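PDB 5JM8: aerobactin synthase IucA from Klebsiella pneumoniae subsp. pneumoniae, which probably uses ATP to join citrate to N6-acetyl-N6-hydroxylysine in the NRPS-independent synthesis of the siderophore aerobactin. Local coordinates for residues C18-L23 with R87-K92; S58-H63 with V494-G499; F151-K156 with F546-D551; F482-L487 with K542-C547. All coordinates share one frame; numbering follows the deposited sequence.

Interaction 1 (C18-L23 with R87-K92); sequences CFLNSL and RLIVDK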
loop_
_atom_site.group_PDB
_atom_site.type_symbol
_atom_site.label_atom_id
_atom_site.label_comp_id
_atom_site.label_asym_id
_atom_site.label_seq_id
_atom_site.Cartn_x
_atom_site.Cartn_y
_atom_site.Cartn_z
ATOM N N CYS A 18 13.343 23.541 -29.707
ATOM C CA CYS A 18 12.388 22.817 -30.541
ATOM C C CYS A 18 12.168 23.545 -31.856
ATOM O O CYS A 18 12.204 22.938 -32.924
ATOM C CB CYS A 18 11.054 22.654 -29.814
ATOM S SG CYS A 18 11.114 21.572 -28.368
ATOM N N PHE A 19 11.930 24.849 -31.765
ATOM C CA PHE A 19 11.768 25.690 -32.943
ATOM C C PHE A 19 13.001 25.587 -33.830
ATOM O O PHE A 19 12.895 25.376 -35.038
ATOM C CB PHE A 19 11.517 27.144 -32.526
ATOM C CG PHE A 19 11.424 28.106 -33.678
ATOM C CD1 PHE A 19 12.562 28.708 -34.193
ATOM C CD2 PHE A 19 10.197 28.416 -34.240
ATOM C CE1 PHE A 19 12.478 29.593 -35.249
ATOM C CE2 PHE A 19 10.106 29.303 -35.298
ATOM C CZ PHE A 19 11.247 29.892 -35.803
ATOM N N LEU A 20 14.170 25.709 -33.213
ATOM C CA LEU A 20 15.427 25.761 -33.948
ATOM C C LEU A 20 15.841 24.397 -34.506
ATOM O O LEU A 20 16.212 24.297 -35.673
ATOM C CB LEU A 20 16.536 26.316 -33.052
ATOM C CG LEU A 20 16.333 27.759 -32.579
ATOM C CD1 LEU A 20 17.388 28.151 -31.557
ATOM C CD2 LEU A 20 16.347 28.731 -33.750
ATOM N N ASN A 21 15.777 23.353 -33.684
ATOM C CA ASN A 21 16.145 22.009 -34.136
ATOM C C ASN A 21 15.208 21.517 -35.231
ATOM O O ASN A 21 15.635 20.852 -36.176
ATOM C CB ASN A 21 16.135 21.015 -32.973
ATOM C CG ASN A 21 17.309 21.204 -32.032
ATOM O OD1 ASN A 21 18.092 22.143 -32.177
ATOM N ND2 ASN A 21 17.429 20.316 -31.051
ATOM N N SER A 22 13.928 21.840 -35.090
ATOM C CA SER A 22 12.946 21.516 -36.113
ATOM C C SER A 22 13.339 22.180 -37.433
ATOM O O SER A 22 13.294 21.554 -38.492
ATOM C CB SER A 22 11.547 21.964 -35.683
ATOM O OG SER A 22 10.572 21.537 -36.612
ATOM N N LEU A 23 13.742 23.444 -37.355
ATOM C CA LEU A 23 14.169 24.198 -38.531
ATOM C C LEU A 23 15.453 23.632 -39.145
ATOM O O LEU A 23 15.534 23.438 -40.357
ATOM C CB LEU A 23 14.377 25.671 -38.163
ATOM C CG LEU A 23 14.887 26.601 -39.269
ATOM C CD1 LEU A 23 13.875 26.721 -40.398
ATOM C CD2 LEU A 23 15.219 27.969 -38.699
ATOM N N ARG A 87 11.185 35.909 -35.186
ATOM C CA ARG A 87 10.547 36.842 -36.107
ATOM C C ARG A 87 11.428 37.070 -37.331
ATOM O O ARG A 87 10.934 37.150 -38.456
ATOM C CB ARG A 87 10.260 38.173 -35.411
ATOM C CG ARG A 87 9.600 39.206 -36.315
ATOM C CD ARG A 87 9.319 40.508 -35.589
ATOM N NE ARG A 87 10.542 41.154 -35.118
ATOM C CZ ARG A 87 11.334 41.907 -35.878
ATOM N NH1 ARG A 87 11.044 42.116 -37.157
ATOM N NH2 ARG A 87 12.422 42.454 -35.357
ATOM N N LEU A 88 12.735 37.171 -37.103
ATOM C CA LEU A 88 13.682 37.387 -38.190
ATOM C C LEU A 88 13.670 36.203 -39.148
ATOM O O LEU A 88 13.695 36.379 -40.365
ATOM C CB LEU A 88 15.095 37.609 -37.643
ATOM C CG LEU A 88 15.339 38.919 -36.891
ATOM C CD1 LEU A 88 16.730 38.937 -36.275
ATOM C CD2 LEU A 88 15.150 40.123 -37.807
ATOM N N ILE A 89 13.625 34.996 -38.594
ATOM C CA ILE A 89 13.621 33.782 -39.404
ATOM C C ILE A 89 12.310 33.640 -40.168
ATOM O O ILE A 89 12.303 33.182 -41.304
ATOM C CB ILE A 89 13.856 32.523 -38.541
ATOM C CG1 ILE A 89 15.283 32.525 -37.991
ATOM C CG2 ILE A 89 13.637 31.253 -39.363
ATOM C CD1 ILE A 89 15.531 31.501 -36.907
ATOM N N VAL A 90 11.199 34.016 -39.544
ATOM C CA VAL A 90 9.909 33.967 -40.226
ATOM C C VAL A 90 9.875 34.986 -41.366
ATOM O O VAL A 90 9.263 34.746 -42.407
ATOM C CB VAL A 90 8.739 34.228 -39.252
ATOM C CG1 VAL A 90 7.420 34.387 -40.008
ATOM C CG2 VAL A 90 8.632 33.095 -38.240
ATOM N N ASP A 91 10.538 36.123 -41.173
ATOM C CA ASP A 91 10.630 37.133 -42.225
ATOM C C ASP A 91 11.448 36.612 -43.404
ATOM O O ASP A 91 11.093 36.832 -44.562
ATOM C CB ASP A 91 11.252 38.423 -41.688
ATOM C CG ASP A 91 11.508 39.445 -42.782
ATOM O OD1 ASP A 91 10.540 40.105 -43.218
ATOM O OD2 ASP A 91 12.675 39.589 -43.207
ATOM N N LYS A 92 12.549 35.929 -43.098
ATOM C CA LYS A 92 13.381 35.299 -44.118
ATOM C C LYS A 92 12.551 34.342 -44.967
ATOM O O LYS A 92 12.690 34.299 -46.188
ATOM C CB LYS A 92 14.551 34.555 -43.466
ATOM C CG LYS A 92 15.373 33.684 -44.417
ATOM C CD LYS A 92 16.467 32.923 -43.671
ATOM C CE LYS A 92 17.196 31.941 -44.587
ATOM N NZ LYS A 92 18.274 31.188 -43.884
#
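Ile89 reaches across from helix 82-96 with both of its branches and is met by three side chains of helix 14-26. Its CG2 methyl and the CD2 methyl of Leu23 approach tip to tip at 3.7 Å, and Ile89 CD1 comes within 4.0 Å of the same Leu23 CD2. CD1 also lies 4.0 Å from CE1 of Phe19, where it meets the rim of the ring close to its plane and not a face. Phe19 and Ile89 run past each other in opposite directions. Leu20 adds a looser touch, its CD2 4.3 Å from Ile89 CD1. The extended end of Ile89 (chi2 168°) carries CD1 out to this group. Phe19 and Leu23 lie one helical turn apart, joined by the backbone bond from Leu23 N to Phe19 O.

The segments run roughly parallel, at 30°, with axes 12.6 Å apart: two helices that meet through their longer side chains, without close backbone approach. They belong to the N-terminal part of the fold, where an antiparallel five-stranded sheet lies beside them. Leu20 packs on Phe65 and Phe67 of strand 64-72 in that sheet. The ring of Phe19 also pairs edge-to-face with Phe545 and touches Val111 of helix 101-124. On helix 82-96, Val90 packs on Cys104 and Phe107 of helix 101-124, while Lys92 forms a salt bridge with Asp29.

Interaction 2 (S58-H63 with V494-G499); sequences SPTQHH and VTAALG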
loop_
_atom_site.group_PDB
_atom_site.type_symbol
_atom_site.label_atom_id
_atom_site.label_comp_id
_atom_site.label_asym_id
_atom_site.label_seq_id
_atom_site.Cartn_x
_atom_site.Cartn_y
_atom_site.Cartn_z
ATOM N N SER A 58 24.406 17.223 -32.512
ATOM C CA SER A 58 23.795 15.916 -32.698
ATOM C C SER A 58 23.689 15.549 -34.173
ATOM O O SER A 58 23.193 16.345 -34.975
ATOM C CB SER A 58 22.404 15.892 -32.069
ATOM O OG SER A 58 21.661 14.774 -32.518
ATOM N N PRO A 59 24.147 14.341 -34.541
ATOM C CA PRO A 59 23.941 13.890 -35.923
ATOM C C PRO A 59 22.494 13.507 -36.210
ATOM O O PRO A 59 22.181 13.101 -37.328
ATOM C CB PRO A 59 24.855 12.669 -36.036
ATOM C CG PRO A 59 25.012 12.180 -34.648
ATOM C CD PRO A 59 24.974 13.391 -33.774
ATOM N N THR A 60 21.634 13.632 -35.205
ATOM C CA THR A 60 20.201 13.433 -35.378
ATOM C C THR A 60 19.461 14.728 -35.062
ATOM O O THR A 60 18.260 14.722 -34.801
ATOM C CB THR A 60 19.675 12.295 -34.484
ATOM O OG1 THR A 60 20.121 12.495 -33.137
ATOM C CG2 THR A 60 20.179 10.954 -34.986
ATOM N N GLN A 61 20.198 15.836 -35.093
ATOM C CA GLN A 61 19.639 17.178 -34.924
ATOM C C GLN A 61 19.005 17.428 -33.549
ATOM O O GLN A 61 18.259 18.393 -33.379
ATOM C CB GLN A 61 18.607 17.461 -36.018
ATOM C CG GLN A 61 19.186 17.499 -37.428
ATOM C CD GLN A 61 19.136 16.158 -38.144
ATOM O OE1 GLN A 61 18.154 15.422 -38.052
ATOM N NE2 GLN A 61 20.196 15.847 -38.879
ATOM N N HIS A 62 19.294 16.569 -32.575
ATOM C CA HIS A 62 18.940 16.857 -31.188
ATOM C C HIS A 62 19.992 17.788 -30.582
ATOM O O HIS A 62 20.662 17.433 -29.612
ATOM C CB HIS A 62 18.834 15.573 -30.353
ATOM C CG HIS A 62 17.679 14.693 -30.724
ATOM N ND1 HIS A 62 17.761 13.732 -31.710
ATOM C CD2 HIS A 62 16.421 14.615 -30.228
ATOM C CE1 HIS A 62 16.601 13.108 -31.811
ATOM N NE2 HIS A 62 15.770 13.624 -30.923
ATOM N N HIS A 63 20.140 18.976 -31.163
ATOM C CA HIS A 63 21.170 19.919 -30.735
ATOM C C HIS A 63 20.821 20.607 -29.422
ATOM O O HIS A 63 19.651 20.723 -29.058
ATOM C CB HIS A 63 21.400 20.992 -31.803
ATOM C CG HIS A 63 21.731 20.444 -33.154
ATOM N ND1 HIS A 63 22.879 19.726 -33.406
ATOM C CD2 HIS A 63 21.067 20.518 -34.331
ATOM C CE1 HIS A 63 22.905 19.373 -34.678
ATOM N NE2 HIS A 63 21.817 19.842 -35.263
ATOM N N VAL A 494 16.234 8.174 -28.110
ATOM C CA VAL A 494 16.873 7.395 -27.058
ATOM C C VAL A 494 18.390 7.544 -27.148
ATOM O O VAL A 494 19.047 7.866 -26.160
ATOM C CB VAL A 494 16.478 5.900 -27.147
ATOM C CG1 VAL A 494 17.292 5.056 -26.178
ATOM C CG2 VAL A 494 14.993 5.732 -26.882
ATOM N N THR A 495 18.939 7.314 -28.336
ATOM C CA THR A 495 20.383 7.388 -28.534
ATOM C C THR A 495 20.892 8.816 -28.337
ATOM O O THR A 495 21.991 9.026 -27.823
ATOM C CB THR A 495 20.787 6.891 -29.939
ATOM O OG1 THR A 495 20.187 7.720 -30.940
ATOM C CG2 THR A 495 20.339 5.453 -30.149
ATOM N N ALA A 496 20.083 9.793 -28.739
ATOM C CA ALA A 496 20.448 11.202 -28.616
ATOM C C ALA A 496 20.486 11.654 -27.162
ATOM O O ALA A 496 21.390 12.381 -26.757
ATOM C CB ALA A 496 19.478 12.066 -29.401
ATOM N N ALA A 497 19.494 11.229 -26.387
ATOM C CA ALA A 497 19.442 11.546 -24.965
ATOM C C ALA A 497 20.685 11.027 -24.253
ATOM O O ALA A 497 21.282 11.721 -23.436
ATOM C CB ALA A 497 18.193 10.958 -24.341
ATOM N N LEU A 498 21.068 9.799 -24.578
ATOM C CA LEU A 498 22.227 9.168 -23.965
ATOM C C LEU A 498 23.519 9.790 -24.476
ATOM O O LEU A 498 24.502 9.896 -23.741
ATOM C CB LEU A 498 22.210 7.665 -24.240
ATOM C CG LEU A 498 20.991 6.945 -23.660
ATOM C CD1 LEU A 498 20.808 5.586 -24.304
ATOM C CD2 LEU A 498 21.115 6.818 -22.147
ATOM N N GLY A 499 23.513 10.196 -25.742
ATOM C CA GLY A 499 24.646 10.890 -26.319
ATOM C C GLY A 499 24.850 12.251 -25.686
ATOM O O GLY A 499 25.979 12.651 -25.402
#
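The turn that links antiparallel strands 49-54 and 64-72 presses His62 and Thr60 onto Ala496 of the long helix 475-500, with the His62 side chain about 8 Å from the bound ATP. The methyl of Ala496 sits over one face of the His62 imidazole, displaced toward the ring's rim: CB is 3.6 Å from the ring centroid, 29° off the normal, a CH-pi contact. The displacement favours the ND1 side, with ND1 of His62 3.3 Å from Ala496 CB. Thr60 touches the same methyl from beside the ring, OG1 to CB at 3.8 Å.

What fixes the imidazole is a bond inside the loop. His62 ND1 donates to Thr60 OG1 at 3.0 Å, with the oxygen only 11° out of the ring plane, so rotation of the ring about CB-CG is restrained. That hydroxyl has a stronger partner beyond the loop, Glu506 OE1, and the other oxygen of the same carboxylate takes Ser58 OG. Glu506 on helix 506-521 therefore holds two loop hydroxyls at once and probably polarises them. His62 also meets Phe151 edge-to-face.

Backbone geometry completes the shape. Thr60 N donates to Ser58 OG (2.9 Å, 148°), forming an ST turn within the type I beta turn Ser58 to Gln61, and His62 centres an inverse gamma turn: successive tight turns in the loop joining two neighbouring antiparallel strands, packed against a helix.

Interaction 3 (F151-K156 with F546-D551); sequences FHPAPK and FCYLND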
loop_
_atom_site.group_PDB
_atom_site.type_symbol
_atom_site.label_atom_id
_atom_site.label_comp_id
_atom_site.label_asym_id
_atom_site.label_seq_id
_atom_site.Cartn_x
_atom_site.Cartn_y
_atom_site.Cartn_z
ATOM N N PHE A 151 10.695 18.135 -32.131
ATOM C CA PHE A 151 10.908 18.659 -33.479
ATOM C C PHE A 151 9.624 19.252 -34.053
ATOM O O PHE A 151 9.271 19.017 -35.207
ATOM C CB PHE A 151 11.456 17.559 -34.396
ATOM C CG PHE A 151 12.911 17.276 -34.179
ATOM C CD1 PHE A 151 13.330 16.554 -33.075
ATOM C CD2 PHE A 151 13.862 17.739 -35.069
ATOM C CE1 PHE A 151 14.669 16.293 -32.866
ATOM C CE2 PHE A 151 15.202 17.483 -34.864
ATOM C CZ PHE A 151 15.606 16.762 -33.760
ATOM N N HIS A 152 8.932 20.018 -33.216
ATOM C CA HIS A 152 7.808 20.839 -33.647
ATOM C C HIS A 152 8.112 22.277 -33.231
ATOM O O HIS A 152 8.710 22.496 -32.181
ATOM C CB HIS A 152 6.496 20.352 -33.027
ATOM C CG HIS A 152 5.274 20.884 -33.706
ATOM N ND1 HIS A 152 4.690 22.083 -33.359
ATOM C CD2 HIS A 152 4.526 20.383 -34.719
ATOM C CE1 HIS A 152 3.637 22.298 -34.126
ATOM N NE2 HIS A 152 3.515 21.281 -34.960
ATOM N N PRO A 153 7.732 23.262 -34.063
ATOM C CA PRO A 153 8.012 24.653 -33.690
ATOM C C PRO A 153 7.136 25.173 -32.551
ATOM O O PRO A 153 7.596 25.976 -31.739
ATOM C CB PRO A 153 7.729 25.424 -34.983
ATOM C CG PRO A 153 6.778 24.563 -35.737
ATOM C CD PRO A 153 7.174 23.160 -35.424
ATOM N N ALA A 154 5.886 24.722 -32.509
ATOM C CA ALA A 154 4.942 25.134 -31.476
ATOM C C ALA A 154 4.258 23.921 -30.845
ATOM O O ALA A 154 3.059 23.718 -31.027
ATOM C CB ALA A 154 3.908 26.077 -32.061
ATOM N N PRO A 155 5.023 23.114 -30.094
ATOM C CA PRO A 155 4.500 21.885 -29.484
ATOM C C PRO A 155 3.473 22.124 -28.375
ATOM O O PRO A 155 2.762 21.187 -28.008
ATOM C CB PRO A 155 5.754 21.219 -28.914
ATOM C CG PRO A 155 6.711 22.332 -28.694
ATOM C CD PRO A 155 6.449 23.317 -29.785
ATOM N N LYS A 156 3.396 23.349 -27.858
ATOM C CA LYS A 156 2.483 23.669 -26.761
ATOM C C LYS A 156 1.487 24.761 -27.139
ATOM O O LYS A 156 1.180 25.637 -26.334
ATOM C CB LYS A 156 3.272 24.098 -25.518
ATOM C CG LYS A 156 4.195 23.022 -24.965
ATOM C CD LYS A 156 3.412 21.815 -24.462
ATOM C CE LYS A 156 4.326 20.776 -23.840
ATOM N NZ LYS A 156 3.586 19.552 -23.436
ATOM N N PHE A 546 7.453 23.329 -41.627
ATOM C CA PHE A 546 6.839 23.946 -42.801
ATOM C C PHE A 546 5.419 23.428 -42.999
ATOM O O PHE A 546 4.624 24.029 -43.722
ATOM C CB PHE A 546 7.690 23.697 -44.049
ATOM C CG PHE A 546 9.018 24.396 -44.013
ATOM C CD1 PHE A 546 9.101 25.766 -44.194
ATOM C CD2 PHE A 546 10.183 23.683 -43.784
ATOM C CE1 PHE A 546 10.321 26.413 -44.153
ATOM C CE2 PHE A 546 11.403 24.322 -43.741
ATOM C CZ PHE A 546 11.472 25.692 -43.927
ATOM N N CYS A 547 5.102 22.317 -42.343
ATOM C CA CYS A 547 3.739 21.802 -42.332
ATOM C C CYS A 547 2.860 22.676 -41.447
ATOM O O CYS A 547 1.690 22.914 -41.747
ATOM C CB CYS A 547 3.707 20.355 -41.840
ATOM S SG CYS A 547 2.057 19.617 -41.794
ATOM N N TYR A 548 3.440 23.156 -40.352
ATOM C CA TYR A 548 2.722 23.971 -39.379
ATOM C C TYR A 548 2.561 25.402 -39.884
ATOM O O TYR A 548 1.589 26.089 -39.563
ATOM C CB TYR A 548 3.468 23.959 -38.044
ATOM C CG TYR A 548 2.674 24.486 -36.878
ATOM C CD1 TYR A 548 1.601 23.775 -36.379
ATOM C CD2 TYR A 548 3.007 25.686 -36.267
ATOM C CE1 TYR A 548 0.872 24.239 -35.314
ATOM C CE2 TYR A 548 2.283 26.161 -35.196
ATOM C CZ TYR A 548 1.216 25.429 -34.722
ATOM O OH TYR A 548 0.489 25.887 -33.655
ATOM N N LEU A 549 3.528 25.835 -40.681
ATOM C CA LEU A 549 3.510 27.152 -41.304
ATOM C C LEU A 549 2.425 27.227 -42.378
ATOM O O LEU A 549 1.893 28.302 -42.662
ATOM C CB LEU A 549 4.889 27.449 -41.893
ATOM C CG LEU A 549 5.143 28.747 -42.656
ATOM C CD1 LEU A 549 4.873 29.974 -41.799
ATOM C CD2 LEU A 549 6.582 28.737 -43.141
ATOM N N ASN A 550 2.106 26.074 -42.966
ATOM C CA ASN A 550 1.019 25.951 -43.940
ATOM C C ASN A 550 -0.132 25.089 -43.425
ATOM O O ASN A 550 -0.150 23.878 -43.649
ATOM C CB ASN A 550 1.540 25.349 -45.246
ATOM C CG ASN A 550 2.529 26.250 -45.955
ATOM O OD1 ASN A 550 2.468 27.475 -45.840
ATOM N ND2 ASN A 550 3.444 25.644 -46.705
ATOM N N ASP A 551 -1.098 25.708 -42.752
ATOM C CA ASP A 551 -2.250 24.976 -42.227
ATOM C C ASP A 551 -3.040 24.303 -43.347
ATOM O O ASP A 551 -3.256 23.090 -43.328
ATOM C CB ASP A 551 -3.168 25.910 -41.437
ATOM C CG ASP A 551 -2.560 26.353 -40.120
ATOM O OD1 ASP A 551 -1.540 25.764 -39.701
ATOM O OD2 ASP A 551 -3.112 27.286 -39.498
#
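Tyr548, on the short helix 545-549, meets three consecutive residues of the loop, His152, Pro153 and Ala154, along its length. Nearest the backbone, its CB lies 4.1 Å from Pro153 CG, and CD2 follows on the same proline carbon. Farther out the imidazole of His152 stands with its edge against one face of the phenol ring, centroids 4.6 Å apart and planes at 73°: a T-shaped pair. CE1 and NE2 of His152 both lie 3.4 Å from Tyr548 CD1. Toward the hydroxyl end, Ala154 CB comes to 3.5 Å from Tyr548 CE2. The tyrosine has CG anti to the backbone N (chi1 -166°), which sends the ring out toward the loop.

This joins the loop that leads into helix 163-169 to a short helix near the C-terminus, close to the nucleotide site: the His152 side chain lies about 7 Å from the bound ATP. The imidazole is fixed by two bonds. ND1 accepts from Ala154 N at 3.0 Å, the donor tilted 27° from the ring plane, and NE2 is bonded to Asn287 OD1. Farther along, Asp551 forms a salt bridge with Arg110 of helix 101-124, whose side chain also packs against Tyr548.

Interaction 4 (F482-L487 with K542-C547); sequences FPYYLL and KGNFFC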
loop_
_atom_site.group_PDB
_atom_site.type_symbol
_atom_site.label_atom_id
_atom_site.label_comp_id
_atom_site.label_asym_id
_atom_site.label_seq_id
_atom_site.Cartn_x
_atom_site.Cartn_y
_atom_site.Cartn_z
ATOM N N PHE A 482 6.670 4.491 -41.624
ATOM C CA PHE A 482 7.100 3.567 -40.581
ATOM C C PHE A 482 8.518 3.811 -40.044
ATOM O O PHE A 482 8.719 3.837 -38.829
ATOM C CB PHE A 482 6.986 2.136 -41.099
ATOM C CG PHE A 482 7.109 1.096 -40.027
ATOM C CD1 PHE A 482 5.995 0.684 -39.318
ATOM C CD2 PHE A 482 8.335 0.533 -39.724
ATOM C CE1 PHE A 482 6.101 -0.272 -38.332
ATOM C CE2 PHE A 482 8.446 -0.427 -38.738
ATOM C CZ PHE A 482 7.328 -0.828 -38.040
ATOM N N PRO A 483 9.509 3.986 -40.933
ATOM C CA PRO A 483 10.847 4.253 -40.392
ATOM C C PRO A 483 10.992 5.647 -39.773
ATOM O O PRO A 483 11.884 5.848 -38.950
ATOM C CB PRO A 483 11.760 4.098 -41.615
ATOM C CG PRO A 483 10.877 4.290 -42.788
ATOM C CD PRO A 483 9.534 3.778 -42.392
ATOM N N TYR A 484 10.142 6.594 -40.161
ATOM C CA TYR A 484 10.141 7.905 -39.514
ATOM C C TYR A 484 9.735 7.775 -38.055
ATOM O O TYR A 484 10.498 8.115 -37.152
ATOM C CB TYR A 484 9.193 8.882 -40.216
ATOM C CG TYR A 484 8.845 10.093 -39.370
ATOM C CD1 TYR A 484 9.816 11.026 -39.023
ATOM C CD2 TYR A 484 7.546 10.302 -38.913
ATOM C CE1 TYR A 484 9.502 12.134 -38.246
ATOM C CE2 TYR A 484 7.226 11.408 -38.138
ATOM C CZ TYR A 484 8.205 12.316 -37.810
ATOM O OH TYR A 484 7.878 13.406 -37.041
ATOM N N TYR A 485 8.525 7.281 -37.832
ATOM C CA TYR A 485 7.980 7.180 -36.487
ATOM C C TYR A 485 8.842 6.322 -35.569
ATOM O O TYR A 485 9.065 6.680 -34.414
ATOM C CB TYR A 485 6.562 6.609 -36.532
ATOM C CG TYR A 485 5.540 7.546 -37.138
ATOM C CD1 TYR A 485 5.000 8.589 -36.401
ATOM C CD2 TYR A 485 5.111 7.383 -38.447
ATOM C CE1 TYR A 485 4.067 9.446 -36.956
ATOM C CE2 TYR A 485 4.177 8.233 -39.007
ATOM C CZ TYR A 485 3.658 9.261 -38.256
ATOM O OH TYR A 485 2.728 10.110 -38.810
ATOM N N LEU A 486 9.341 5.203 -36.088
ATOM C CA LEU A 486 9.901 4.161 -35.232
ATOM C C LEU A 486 11.415 4.252 -35.031
ATOM O O LEU A 486 11.945 3.655 -34.094
ATOM C CB LEU A 486 9.540 2.786 -35.799
ATOM C CG LEU A 486 9.908 1.562 -34.951
ATOM C CD1 LEU A 486 9.404 1.685 -33.520
ATOM C CD2 LEU A 486 9.361 0.300 -35.594
ATOM N N LEU A 487 12.108 4.994 -35.892
ATOM C CA LEU A 487 13.553 5.162 -35.755
ATOM C C LEU A 487 13.939 6.620 -35.536
ATOM O O LEU A 487 14.722 6.928 -34.639
ATOM C CB LEU A 487 14.279 4.618 -36.986
ATOM C CG LEU A 487 14.321 3.094 -37.088
ATOM C CD1 LEU A 487 14.667 2.670 -38.493
ATOM C CD2 LEU A 487 15.314 2.513 -36.091
ATOM N N LYS A 542 8.152 13.495 -43.608
ATOM C CA LYS A 542 7.337 14.707 -43.524
ATOM C C LYS A 542 7.749 15.573 -42.332
ATOM O O LYS A 542 7.780 15.104 -41.192
ATOM C CB LYS A 542 5.856 14.332 -43.424
ATOM C CG LYS A 542 4.898 15.512 -43.367
ATOM C CD LYS A 542 3.468 15.033 -43.175
ATOM C CE LYS A 542 2.521 16.183 -42.881
ATOM N NZ LYS A 542 2.465 17.153 -44.003
ATOM N N GLY A 543 8.061 16.837 -42.610
ATOM C CA GLY A 543 8.489 17.774 -41.585
ATOM C C GLY A 543 7.321 18.464 -40.907
ATOM O O GLY A 543 6.230 18.546 -41.468
ATOM N N ASN A 544 7.557 18.962 -39.696
ATOM C CA ASN A 544 6.523 19.627 -38.909
ATOM C C ASN A 544 6.576 21.150 -39.010
ATOM O O ASN A 544 5.557 21.823 -38.854
ATOM C CB ASN A 544 6.640 19.223 -37.437
ATOM C CG ASN A 544 6.300 17.768 -37.200
ATOM O OD1 ASN A 544 5.149 17.356 -37.347
ATOM N ND2 ASN A 544 7.299 16.983 -36.818
ATOM N N PHE A 545 7.762 21.690 -39.271
ATOM C CA PHE A 545 7.971 23.135 -39.243
ATOM C C PHE A 545 7.264 23.832 -40.409
ATOM O O PHE A 545 6.552 24.815 -40.204
ATOM C CB PHE A 545 9.471 23.450 -39.257
ATOM C CG PHE A 545 9.790 24.923 -39.222
ATOM C CD1 PHE A 545 9.716 25.679 -40.378
ATOM C CD2 PHE A 545 10.187 25.543 -38.048
ATOM C CE1 PHE A 545 10.012 27.028 -40.365
ATOM C CE2 PHE A 545 10.489 26.892 -38.030
ATOM C CZ PHE A 545 10.397 27.635 -39.187
ATOM N N PHE A 546 7.453 23.329 -41.627
ATOM C CA PHE A 546 6.839 23.946 -42.801
ATOM C C PHE A 546 5.419 23.428 -42.999
ATOM O O PHE A 546 4.624 24.029 -43.722
ATOM C CB PHE A 546 7.690 23.697 -44.049
ATOM C CG PHE A 546 9.018 24.396 -44.013
ATOM C CD1 PHE A 546 9.101 25.766 -44.194
ATOM C CD2 PHE A 546 10.183 23.683 -43.784
ATOM C CE1 PHE A 546 10.321 26.413 -44.153
ATOM C CE2 PHE A 546 11.403 24.322 -43.741
ATOM C CZ PHE A 546 11.472 25.692 -43.927
ATOM N N CYS A 547 5.102 22.317 -42.343
ATOM C CA CYS A 547 3.739 21.802 -42.332
ATOM C C CYS A 547 2.860 22.676 -41.447
ATOM O O CYS A 547 1.690 22.914 -41.747
ATOM C CB CYS A 547 3.707 20.355 -41.840
ATOM S SG CYS A 547 2.057 19.617 -41.794
#
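Polar approach comes first: the hydroxyl of Tyr484 faces the side-chain amide of Asn544, OH to ND2 at 3.6 Å, too long to count as a bond. The two side chains cross at a slant, with ring and amide planes 50° apart. The nitrogen has another partner, a weak hydrogen bond to Phe151 O. With chi1 at 163°, Tyr484 CG lies opposite the backbone N, which carries the ring away from helix 475-500 toward the loop residues Lys542 to Asn544.

Van der Waals contact is thin. Lys542 O comes within 4.4 Å of Tyr484 CZ, while the lysine's amine leads off elsewhere. Within its own helix the phenol is steadied by Tyr485: CD2 of Tyr484 stands 3.7 Å above the centre of that ring.

Backbone features place both groups. Helix 475-500 is kinked around Pro483 and widens into a pi-type turn over Tyr484 to Leu487. On the other segment, Glu26 OE2 accepts from Phe545 N and, weakly, from Asn544 N, tying the start of the short helix to helix 14-26. Only 89 Å² is buried in all; this is a loose, partly exposed meeting of two elements beside the nucleotide-binding site, with the Tyr484 side chain about 6 Å from the bound ATP.

How the interactions relate
Interactions 1, 2 and 3 are buried, whereas interaction 4 is a surface contact. Their chemistry follows: aliphatic methyls and a ring rim between helices in interaction 1, a methyl over an imidazole in interaction 2, a T-shaped aromatic pair in interaction 3, and a loose polar approach in interaction 4. Interactions 3 and 4 both use helix 545-549 and share Phe546 and Cys547; interactions 2 and 4 draw on different parts of helix 475-500, with nearest atoms about 7 Å apart. Helix 14-26 connects neighbours: Asn21 ND2 hydrogen-bonds to His63 O of interaction 2 (3.0 Å), and Ser22 OG lies 3.2 Å from Phe151 O of interaction 3, the latter a weak bond.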